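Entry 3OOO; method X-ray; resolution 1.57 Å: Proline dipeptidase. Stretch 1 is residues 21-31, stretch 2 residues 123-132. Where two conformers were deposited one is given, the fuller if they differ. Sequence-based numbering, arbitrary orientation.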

# COMPACT_ATOMS: atom_id res chain seq x y z
N VAL A 21 -9.06 -9.91 5.65
CA VAL A 21 -8.87 -9.88 4.20
C VAL A 21 -7.39 -10.00 3.91
O VAL A 21 -6.60 -9.12 4.29
CB VAL A 21 -9.40 -8.55 3.60
CG1 VAL A 21 -9.21 -8.53 2.09
CG2 VAL A 21 -10.87 -8.34 3.95
N PHE A 22 -6.99 -11.09 3.27
CA PHE A 22 -5.59 -11.32 2.91
C PHE A 22 -5.35 -10.97 1.45
O PHE A 22 -6.19 -11.24 0.59
CB PHE A 22 -5.18 -12.76 3.21
CG PHE A 22 -5.28 -13.11 4.66
CD1 PHE A 22 -4.23 -12.79 5.53
CD2 PHE A 22 -6.42 -13.71 5.18
CE1 PHE A 22 -4.31 -13.09 6.88
CE2 PHE A 22 -6.51 -14.01 6.54
CZ PHE A 22 -5.45 -13.70 7.39
N SER A 23 -4.22 -10.33 1.19
CA SER A 23 -3.91 -9.84 -0.16
C SER A 23 -2.48 -10.16 -0.60
O SER A 23 -2.19 -10.13 -1.79
CB SER A 23 -4.15 -8.33 -0.23
OG SER A 23 -3.38 -7.64 0.74
N ASP A 24 -1.60 -10.42 0.35
CA ASP A 24 -0.20 -10.70 0.04
C ASP A 24 -0.10 -12.08 -0.62
O ASP A 24 -0.51 -13.07 -0.03
CB ASP A 24 0.63 -10.64 1.34
CG ASP A 24 2.13 -10.72 1.11
OD1 ASP A 24 2.59 -11.40 0.18
OD2 ASP A 24 2.87 -10.09 1.90
N PRO A 25 0.42 -12.14 -1.87
CA PRO A 25 0.55 -13.42 -2.57
C PRO A 25 1.29 -14.48 -1.74
O PRO A 25 0.93 -15.66 -1.78
CB PRO A 25 1.37 -13.06 -3.82
CG PRO A 25 1.01 -11.64 -4.08
CD PRO A 25 0.87 -11.02 -2.71
N VAL A 26 2.28 -14.06 -0.97
CA VAL A 26 3.03 -14.97 -0.10
C VAL A 26 2.14 -15.51 1.03
O VAL A 26 2.14 -16.71 1.31
CB VAL A 26 4.30 -14.29 0.45
CG1 VAL A 26 5.03 -15.19 1.44
CG2 VAL A 26 5.24 -13.90 -0.69
N THR A 27 1.37 -14.61 1.65
CA THR A 27 0.46 -14.99 2.73
C THR A 27 -0.63 -15.93 2.22
O THR A 27 -0.91 -16.96 2.83
CB THR A 27 -0.18 -13.76 3.38
OG1 THR A 27 0.84 -12.86 3.82
CG2 THR A 27 -1.04 -14.17 4.58
N VAL A 28 -1.25 -15.56 1.10
CA VAL A 28 -2.31 -16.38 0.52
C VAL A 28 -1.79 -17.78 0.17
O VAL A 28 -2.46 -18.78 0.44
CB VAL A 28 -2.96 -15.68 -0.69
CG1 VAL A 28 -3.93 -16.62 -1.40
CG2 VAL A 28 -3.68 -14.42 -0.20
N ASN A 29 -0.59 -17.84 -0.38
CA ASN A 29 0.04 -19.12 -0.69
C ASN A 29 0.33 -19.94 0.57
O ASN A 29 0.10 -21.15 0.58
CB ASN A 29 1.32 -18.92 -1.51
CG ASN A 29 1.91 -20.22 -2.01
OD1 ASN A 29 1.22 -21.05 -2.61
ND2 ASN A 29 3.20 -20.40 -1.78
N TYR A 30 0.81 -19.28 1.62
CA TYR A 30 1.04 -19.94 2.91
C TYR A 30 -0.25 -20.55 3.45
O TYR A 30 -0.25 -21.65 4.00
CB TYR A 30 1.65 -18.94 3.91
CG TYR A 30 1.68 -19.42 5.34
CD1 TYR A 30 2.64 -20.33 5.76
CD2 TYR A 30 0.76 -18.94 6.28
CE1 TYR A 30 2.68 -20.78 7.08
CE2 TYR A 30 0.79 -19.38 7.60
CZ TYR A 30 1.75 -20.30 7.99
OH TYR A 30 1.79 -20.74 9.30
N LEU A 31 -1.35 -19.82 3.29
CA LEU A 31 -2.64 -20.25 3.83
C LEU A 31 -3.40 -21.27 3.00
O LEU A 31 -4.25 -21.98 3.53
CB LEU A 31 -3.54 -19.03 4.07
CG LEU A 31 -3.11 -18.01 5.13
CD1 LEU A 31 -4.07 -16.82 5.11
CD2 LEU A 31 -3.04 -18.64 6.52
N ASN A 123 -4.53 -3.41 10.93
CA ASN A 123 -3.54 -4.40 10.53
C ASN A 123 -3.79 -5.73 11.22
O ASN A 123 -4.46 -5.78 12.26
CB ASN A 123 -2.13 -3.89 10.84
CG ASN A 123 -1.05 -4.74 10.21
OD1 ASN A 123 -1.20 -5.27 9.11
ND2 ASN A 123 0.07 -4.89 10.92
N LEU A 124 -3.26 -6.79 10.63
CA LEU A 124 -3.29 -8.12 11.24
C LEU A 124 -2.79 -8.04 12.68
O LEU A 124 -1.90 -7.25 13.01
CB LEU A 124 -2.41 -9.09 10.46
CG LEU A 124 -2.68 -9.31 8.97
CD1 LEU A 124 -1.69 -10.36 8.45
CD2 LEU A 124 -4.12 -9.73 8.68
N THR A 125 -3.39 -8.87 13.53
CA THR A 125 -2.98 -8.99 14.92
C THR A 125 -1.64 -9.73 14.99
O THR A 125 -1.27 -10.43 14.04
CB THR A 125 -4.02 -9.78 15.71
OG1 THR A 125 -4.27 -11.02 15.04
CG2 THR A 125 -5.32 -9.00 15.83
N PRO A 126 -0.91 -9.58 16.11
CA PRO A 126 0.33 -10.34 16.27
C PRO A 126 0.14 -11.85 16.07
O PRO A 126 0.99 -12.50 15.47
CB PRO A 126 0.74 -10.03 17.70
CG PRO A 126 0.26 -8.65 17.91
CD PRO A 126 -1.05 -8.56 17.17
N TYR A 127 -0.98 -12.40 16.56
CA TYR A 127 -1.26 -13.83 16.41
C TYR A 127 -1.22 -14.29 14.95
O TYR A 127 -0.60 -15.30 14.63
CB TYR A 127 -2.59 -14.22 17.06
CG TYR A 127 -2.97 -15.67 16.84
CD1 TYR A 127 -2.31 -16.69 17.52
CD2 TYR A 127 -3.99 -16.02 15.95
CE1 TYR A 127 -2.66 -18.02 17.32
CE2 TYR A 127 -4.34 -17.34 15.74
CZ TYR A 127 -3.67 -18.34 16.43
OH TYR A 127 -4.01 -19.66 16.23
N ILE A 128 -1.89 -13.54 14.08
CA ILE A 128 -1.89 -13.87 12.65
C ILE A 128 -0.51 -13.60 12.03
O ILE A 128 -0.01 -14.41 11.25
CB ILE A 128 -3.01 -13.12 11.87
CG1 ILE A 128 -4.39 -13.44 12.46
CG2 ILE A 128 -2.98 -13.49 10.39
CD1 ILE A 128 -5.53 -12.58 11.92
N GLN A 129 0.09 -12.47 12.39
CA GLN A 129 1.41 -12.07 11.88
C GLN A 129 2.48 -13.14 12.14
O GLN A 129 3.30 -13.43 11.26
CB GLN A 129 1.87 -10.76 12.53
CG GLN A 129 1.18 -9.50 12.02
CD GLN A 129 1.72 -8.24 12.67
OE1 GLN A 129 2.93 -8.00 12.67
NE2 GLN A 129 0.83 -7.44 13.24
N ASN A 130 2.45 -13.71 13.34
CA ASN A 130 3.51 -14.59 13.82
C ASN A 130 3.28 -16.09 13.59
O ASN A 130 4.07 -16.91 14.05
CB ASN A 130 3.79 -14.32 15.30
CG ASN A 130 4.19 -12.87 15.57
OD1 ASN A 130 4.88 -12.24 14.76
ND2 ASN A 130 3.77 -12.35 16.71
N MSE A 131 2.20 -16.44 12.89
CA MSE A 131 1.89 -17.84 12.62
C MSE A 131 2.90 -18.44 11.65
O MSE A 131 3.39 -19.55 11.86
CB MSE A 131 0.45 -18.00 12.08
CG MSE A 131 -0.17 -19.37 12.36
SE MSE A 131 -2.06 -19.50 11.84
CE MSE A 131 -2.63 -17.75 12.47
N ARG A 132 3.22 -17.70 10.59
CA ARG A 132 4.18 -18.16 9.58
C ARG A 132 5.60 -18.18 10.14
O ARG A 132 6.32 -19.16 9.96
CB ARG A 132 4.12 -17.28 8.32
CG ARG A 132 4.97 -17.79 7.17
CD ARG A 132 4.76 -16.98 5.91
NE ARG A 132 5.60 -17.47 4.81
CZ ARG A 132 6.78 -16.96 4.47
NH1 ARG A 132 7.46 -17.48 3.46
NH2 ARG A 132 7.27 -15.91 5.13
OXT ARG A 132 6.06 -17.23 10.78

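This is a small, largely apolar contact in which two aromatic side chains of the first stretch, Phe-22 and Tyr-30, receive the aliphatic parts of residues from the chain's C-terminal end, with no clear hydrogen bond passing between the stretches. About 365 Å² of surface is buried, counting both sides, and the touching residues lie at least 101 positions apart in sequence.

The buried part centres on Phe-22, at the end of a strand. Its CA-to-CB bond points sideways to the second stretch, but with chi1 in the m well the end of the ring comes nearer to it. There CE1 of Phe-22 lies 3.8 Å from CD2 of Leu-124 and likewise 3.8 Å from CG2 of Ile-128. The Ile-128 methyl meets the ring at its edge, near the ring plane. A flat, rigid ring and branched aliphatic side chains suit such a site, since they can fill space closely without leaving a polar group in need of a partner.

The second cluster gathers around Tyr-30, whose CA-to-CB bond points toward the other stretch. Arg-132 lays its aliphatic portion over one face of the ring: CG of Arg-132 is 3.9 Å from the Tyr-30 ring centroid and only 19° off the ring normal, a CH-pi arrangement in which a methylene group sits on the pi cloud. Arginine can do this because its chain is long and, with chi1 to chi3 all t, extended here. Its guanidinium travels on to Val-26, one helical turn before Tyr-30, where CG1 of Val-26 approaches NH1 of Arg-132 to 3.9 Å and lies over one face of the planar group, the methyl offering an apolar surface to the flat guanidinium. This is packing rather than charge pairing, between two residues that are themselves exposed.

Tyrosine also brings a polar tip to the chain terminus. The OH of Tyr-30 stands 3.2 Å from the backbone O of Met-131, a selenomethionine, and 3.9 Å from its CG, so that an apolar methylene lies near the hydroxyl while the backbone supplies the O; the first approach is close, but the geometry does not settle whether it is a hydrogen bond.

Each stretch also has hydrogen bonds of its own. Asp-24 caps the first helix, its OD1 accepting from Val-26 N at 2.9 Å, and Tyr-30 N donates to Val-26 O at 2.9 Å within that helix. In the second stretch, NE2 of Gln-129 donates to O of Leu-124 at 2.7 Å, tying the short helix back to the segment before it.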